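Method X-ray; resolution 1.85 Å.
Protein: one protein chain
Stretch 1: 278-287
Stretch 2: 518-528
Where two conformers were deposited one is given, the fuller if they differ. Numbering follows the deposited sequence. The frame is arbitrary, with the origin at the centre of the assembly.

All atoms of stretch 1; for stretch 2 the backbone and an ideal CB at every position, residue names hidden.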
# COMPACT_ATOMS: atom_id res chain seq x y z
N TYR A 278 2.25 16.59 -2.67
CA TYR A 278 1.46 15.93 -3.72
C TYR A 278 0.05 15.59 -3.24
O TYR A 278 -0.91 15.72 -4.01
CB TYR A 278 2.17 14.66 -4.20
CG TYR A 278 3.45 14.99 -4.91
CD1 TYR A 278 3.42 15.63 -6.14
CD2 TYR A 278 4.69 14.69 -4.35
CE1 TYR A 278 4.59 15.98 -6.79
CE2 TYR A 278 5.87 15.04 -5.01
CZ TYR A 278 5.81 15.68 -6.21
OH TYR A 278 6.98 16.01 -6.85
N LYS A 279 -0.10 15.12 -2.00
CA LYS A 279 -1.46 14.78 -1.58
C LYS A 279 -2.36 16.01 -1.52
O LYS A 279 -3.55 15.91 -1.83
CB LYS A 279 -1.46 14.01 -0.25
CG LYS A 279 -1.01 14.80 1.02
CD LYS A 279 -1.09 13.86 2.24
CE LYS A 279 -0.49 14.55 3.46
NZ LYS A 279 -0.91 13.89 4.73
N GLN A 280 -1.81 17.19 -1.22
CA GLN A 280 -2.63 18.40 -1.37
C GLN A 280 -2.92 18.72 -2.83
O GLN A 280 -4.03 19.14 -3.18
CB GLN A 280 -1.93 19.60 -0.72
CG GLN A 280 -1.66 19.46 0.75
CD GLN A 280 -1.03 20.75 1.28
OE1 GLN A 280 0.15 20.78 1.66
NE2 GLN A 280 -1.79 21.82 1.24
N MET A 281 -1.90 18.62 -3.70
CA MET A 281 -2.11 18.97 -5.09
C MET A 281 -3.16 18.08 -5.75
O MET A 281 -3.91 18.55 -6.61
CB MET A 281 -0.79 18.87 -5.85
CG MET A 281 0.27 19.85 -5.29
SD MET A 281 1.97 19.50 -5.84
CE MET A 281 1.68 19.90 -7.55
N VAL A 282 -3.26 16.82 -5.35
CA VAL A 282 -4.22 15.93 -6.00
C VAL A 282 -5.65 16.36 -5.66
O VAL A 282 -6.55 16.23 -6.49
CB VAL A 282 -3.95 14.47 -5.62
CG1 VAL A 282 -5.00 13.54 -6.26
CG2 VAL A 282 -2.56 14.06 -6.11
N LEU A 283 -5.87 16.89 -4.46
CA LEU A 283 -7.21 17.40 -4.14
C LEU A 283 -7.60 18.56 -5.05
O LEU A 283 -8.78 18.77 -5.34
CB LEU A 283 -7.27 17.83 -2.69
CG LEU A 283 -7.02 16.81 -1.58
CD1 LEU A 283 -7.62 17.33 -0.30
CD2 LEU A 283 -7.53 15.41 -1.89
N GLN A 284 -6.62 19.32 -5.52
CA GLN A 284 -6.94 20.39 -6.46
C GLN A 284 -7.23 19.87 -7.87
O GLN A 284 -7.61 20.66 -8.73
CB GLN A 284 -5.79 21.42 -6.49
CG GLN A 284 -5.32 21.87 -5.09
CD GLN A 284 -6.43 22.01 -4.05
OE1 GLN A 284 -7.52 22.50 -4.35
NE2 GLN A 284 -6.16 21.56 -2.83
N GLY A 285 -7.06 18.57 -8.11
CA GLY A 285 -7.55 17.96 -9.33
C GLY A 285 -8.91 17.32 -9.13
O GLY A 285 -9.34 16.48 -9.92
N ASP A 286 -9.57 17.69 -8.03
CA ASP A 286 -10.95 17.37 -7.66
C ASP A 286 -11.12 15.96 -7.11
O ASP A 286 -12.26 15.49 -6.98
CB ASP A 286 -11.94 17.60 -8.82
CG ASP A 286 -12.06 19.08 -9.19
OD1 ASP A 286 -11.59 19.91 -8.40
OD2 ASP A 286 -12.59 19.42 -10.28
N VAL A 287 -10.05 15.28 -6.74
CA VAL A 287 -10.25 14.03 -6.00
C VAL A 287 -10.64 14.45 -4.58
O VAL A 287 -9.88 15.18 -3.94
CB VAL A 287 -8.98 13.16 -5.99
CG1 VAL A 287 -9.26 11.84 -5.28
CG2 VAL A 287 -8.47 12.91 -7.41
N UNK A 518 -5.86 27.94 -9.45
CA UNK A 518 -6.95 27.72 -10.42
C UNK A 518 -8.21 27.23 -9.71
O UNK A 518 -8.91 26.32 -10.19
CB UNK A 518 -6.53 26.71 -11.49
N UNK A 519 -8.51 27.83 -8.57
CA UNK A 519 -9.57 27.41 -7.69
C UNK A 519 -9.08 26.30 -6.79
O UNK A 519 -8.54 25.29 -7.28
CB UNK A 519 -10.80 26.96 -8.49
N UNK A 520 -9.24 26.45 -5.48
CA UNK A 520 -8.74 25.45 -4.54
C UNK A 520 -9.83 25.09 -3.54
O UNK A 520 -10.60 25.95 -3.11
CB UNK A 520 -7.49 25.96 -3.81
N UNK A 521 -9.89 23.79 -3.18
CA UNK A 521 -10.79 23.33 -2.11
C UNK A 521 -10.15 23.53 -0.74
O UNK A 521 -8.97 23.21 -0.55
CB UNK A 521 -11.15 21.86 -2.31
N UNK A 522 -10.90 24.02 0.26
CA UNK A 522 -10.43 23.92 1.65
C UNK A 522 -10.16 22.45 1.98
O UNK A 522 -10.91 21.56 1.59
CB UNK A 522 -11.45 24.51 2.62
N UNK A 523 -9.05 22.20 2.68
CA UNK A 523 -8.66 20.81 2.89
C UNK A 523 -7.71 20.71 4.08
O UNK A 523 -7.24 21.72 4.61
CB UNK A 523 -8.01 20.23 1.63
N UNK A 524 -7.46 19.47 4.51
CA UNK A 524 -6.57 19.17 5.62
C UNK A 524 -6.22 17.70 5.61
O UNK A 524 -6.72 16.93 4.79
CB UNK A 524 -7.21 19.56 6.96
N UNK A 525 -5.33 17.29 6.51
CA UNK A 525 -4.89 15.91 6.44
C UNK A 525 -3.97 15.59 7.60
O UNK A 525 -3.79 16.41 8.50
CB UNK A 525 -4.19 15.63 5.11
N UNK A 526 -3.38 14.40 7.55
CA UNK A 526 -2.49 13.95 8.62
C UNK A 526 -1.62 12.81 8.09
O UNK A 526 -1.93 12.21 7.06
CB UNK A 526 -3.29 13.50 9.85
N UNK A 527 -0.53 12.53 8.80
CA UNK A 527 0.33 11.40 8.45
C UNK A 527 0.65 10.60 9.70
O UNK A 527 0.62 11.12 10.81
CB UNK A 527 1.62 11.88 7.77
N UNK A 528 0.95 9.31 9.49
CA UNK A 528 1.25 8.39 10.59
C UNK A 528 2.45 7.53 10.20
O UNK A 528 2.44 6.94 9.11
CB UNK A 528 0.04 7.52 10.92

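Stretch 2 is a loop up to 522 and a strand from 523; the strand runs roughly antiparallel to the helix of stretch 1, at 147°. At 518 the CA-to-CB bond points sideways and no atom of stretch 1 lies within 5.5 Å of the ideal CB, so many side chains would serve; Leu518 makes no contact. Position 519 has a phi of 84°, which by itself favours glycine, and Gly519 is found.

Position 520 is more restricted. Its ideal CB lies 3.5 Å from OE1 of Gln284, so a small side chain fits most simply, although a longer one directed elsewhere is not excluded. Ala520 occupies it, its methyl group resting against the amide oxygen.

At 521 the backbone N already faces OE1 of Gln284, a contact open to any residue except proline. CA-to-CB points sideways, and a long side chain could reach the carboxylate of Asp286; a donor at its end would suit, as in lysine, arginine or tryptophan. Trp521 is deposited. Its N donates to Gln284 OE1 at 2.9 Å, and its indole NE1 donates to Asp286 OD1, also at 2.9 Å, with a nearly linear angle of 175°.

Position 522 directs its CB away from stretch 1, and its phi of -57° is compatible with proline without requiring it; Pro522 makes no contact.

The CB at 523 points toward the helix, 3.5 Å from CD1 of Leu283, with the amides of Gln280 and Gln284 nearby. An apolar side chain could pack on the leucine, while a polar or aromatic one could also meet the amides. His523 combines these roles. Its CB touches Leu283 CD1 at 3.5 Å, NE2 of Gln280 donates to His523 NE2 at 3.0 Å, and NE2 of Gln284 lies over one ring face, 3.3 Å from His523 CE1. The ring is further held by a hydrogen bond of 2.7 Å from its ND1 to the carbonyl O of Trp521.

At 524 a CB would point away, so stretch 1 sets no limit on the side chain; Gly524 is found. At 525 an ideal CB would point toward stretch 1, 3.7 Å from NZ of Lys279, where a small or acidic residue could be accommodated; the residue is Gly525. Position 526 turns its CB away, so a bulky group is possible. Phe526 is found; its carbonyl O approaches Lys279 NZ to 3.0 Å, but the angle is poor for a hydrogen bond. At 527 an ideal CB would point sideways, 4.4 Å from Lys279 NZ, so small or polar side chains would suit; the residue is Gly527. Position 528 is out of reach, and Ile528 is found.

Stretch 2, residues 518-528: LGAWPHGGFGI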
# COMPACT_ATOMS: atom_id res chain seq x y z
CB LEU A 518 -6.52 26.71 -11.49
CG LEU A 518 -5.20 27.03 -12.22
CD1 LEU A 518 -4.86 25.94 -13.23
CD2 LEU A 518 -5.25 28.41 -12.89
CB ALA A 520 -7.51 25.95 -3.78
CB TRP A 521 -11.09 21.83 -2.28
CG TRP A 521 -11.73 21.44 -3.57
CD1 TRP A 521 -11.10 21.04 -4.70
CD2 TRP A 521 -13.14 21.36 -3.84
NE1 TRP A 521 -12.03 20.73 -5.69
CE2 TRP A 521 -13.29 20.90 -5.17
CE3 TRP A 521 -14.29 21.59 -3.07
CZ2 TRP A 521 -14.55 20.71 -5.77
CZ3 TRP A 521 -15.55 21.39 -3.67
CH2 TRP A 521 -15.66 20.97 -5.00
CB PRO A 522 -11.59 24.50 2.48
CG PRO A 522 -12.42 25.36 1.49
CD PRO A 522 -12.26 24.61 0.15
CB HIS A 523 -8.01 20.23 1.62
CG HIS A 523 -6.76 20.94 1.20
ND1 HIS A 523 -6.77 22.16 0.57
CD2 HIS A 523 -5.45 20.58 1.31
CE1 HIS A 523 -5.53 22.53 0.30
NE2 HIS A 523 -4.71 21.59 0.74
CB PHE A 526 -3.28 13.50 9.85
CG PHE A 526 -4.32 12.44 9.56
CD1 PHE A 526 -4.01 11.09 9.65
CD2 PHE A 526 -5.64 12.81 9.24
CE1 PHE A 526 -4.98 10.12 9.39
CE2 PHE A 526 -6.62 11.85 9.01
CZ PHE A 526 -6.29 10.51 9.07
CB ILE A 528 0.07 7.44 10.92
CG1 ILE A 528 -1.25 8.18 11.07
CG2 ILE A 528 0.38 6.55 12.13
CD1 ILE A 528 -2.46 7.24 10.86
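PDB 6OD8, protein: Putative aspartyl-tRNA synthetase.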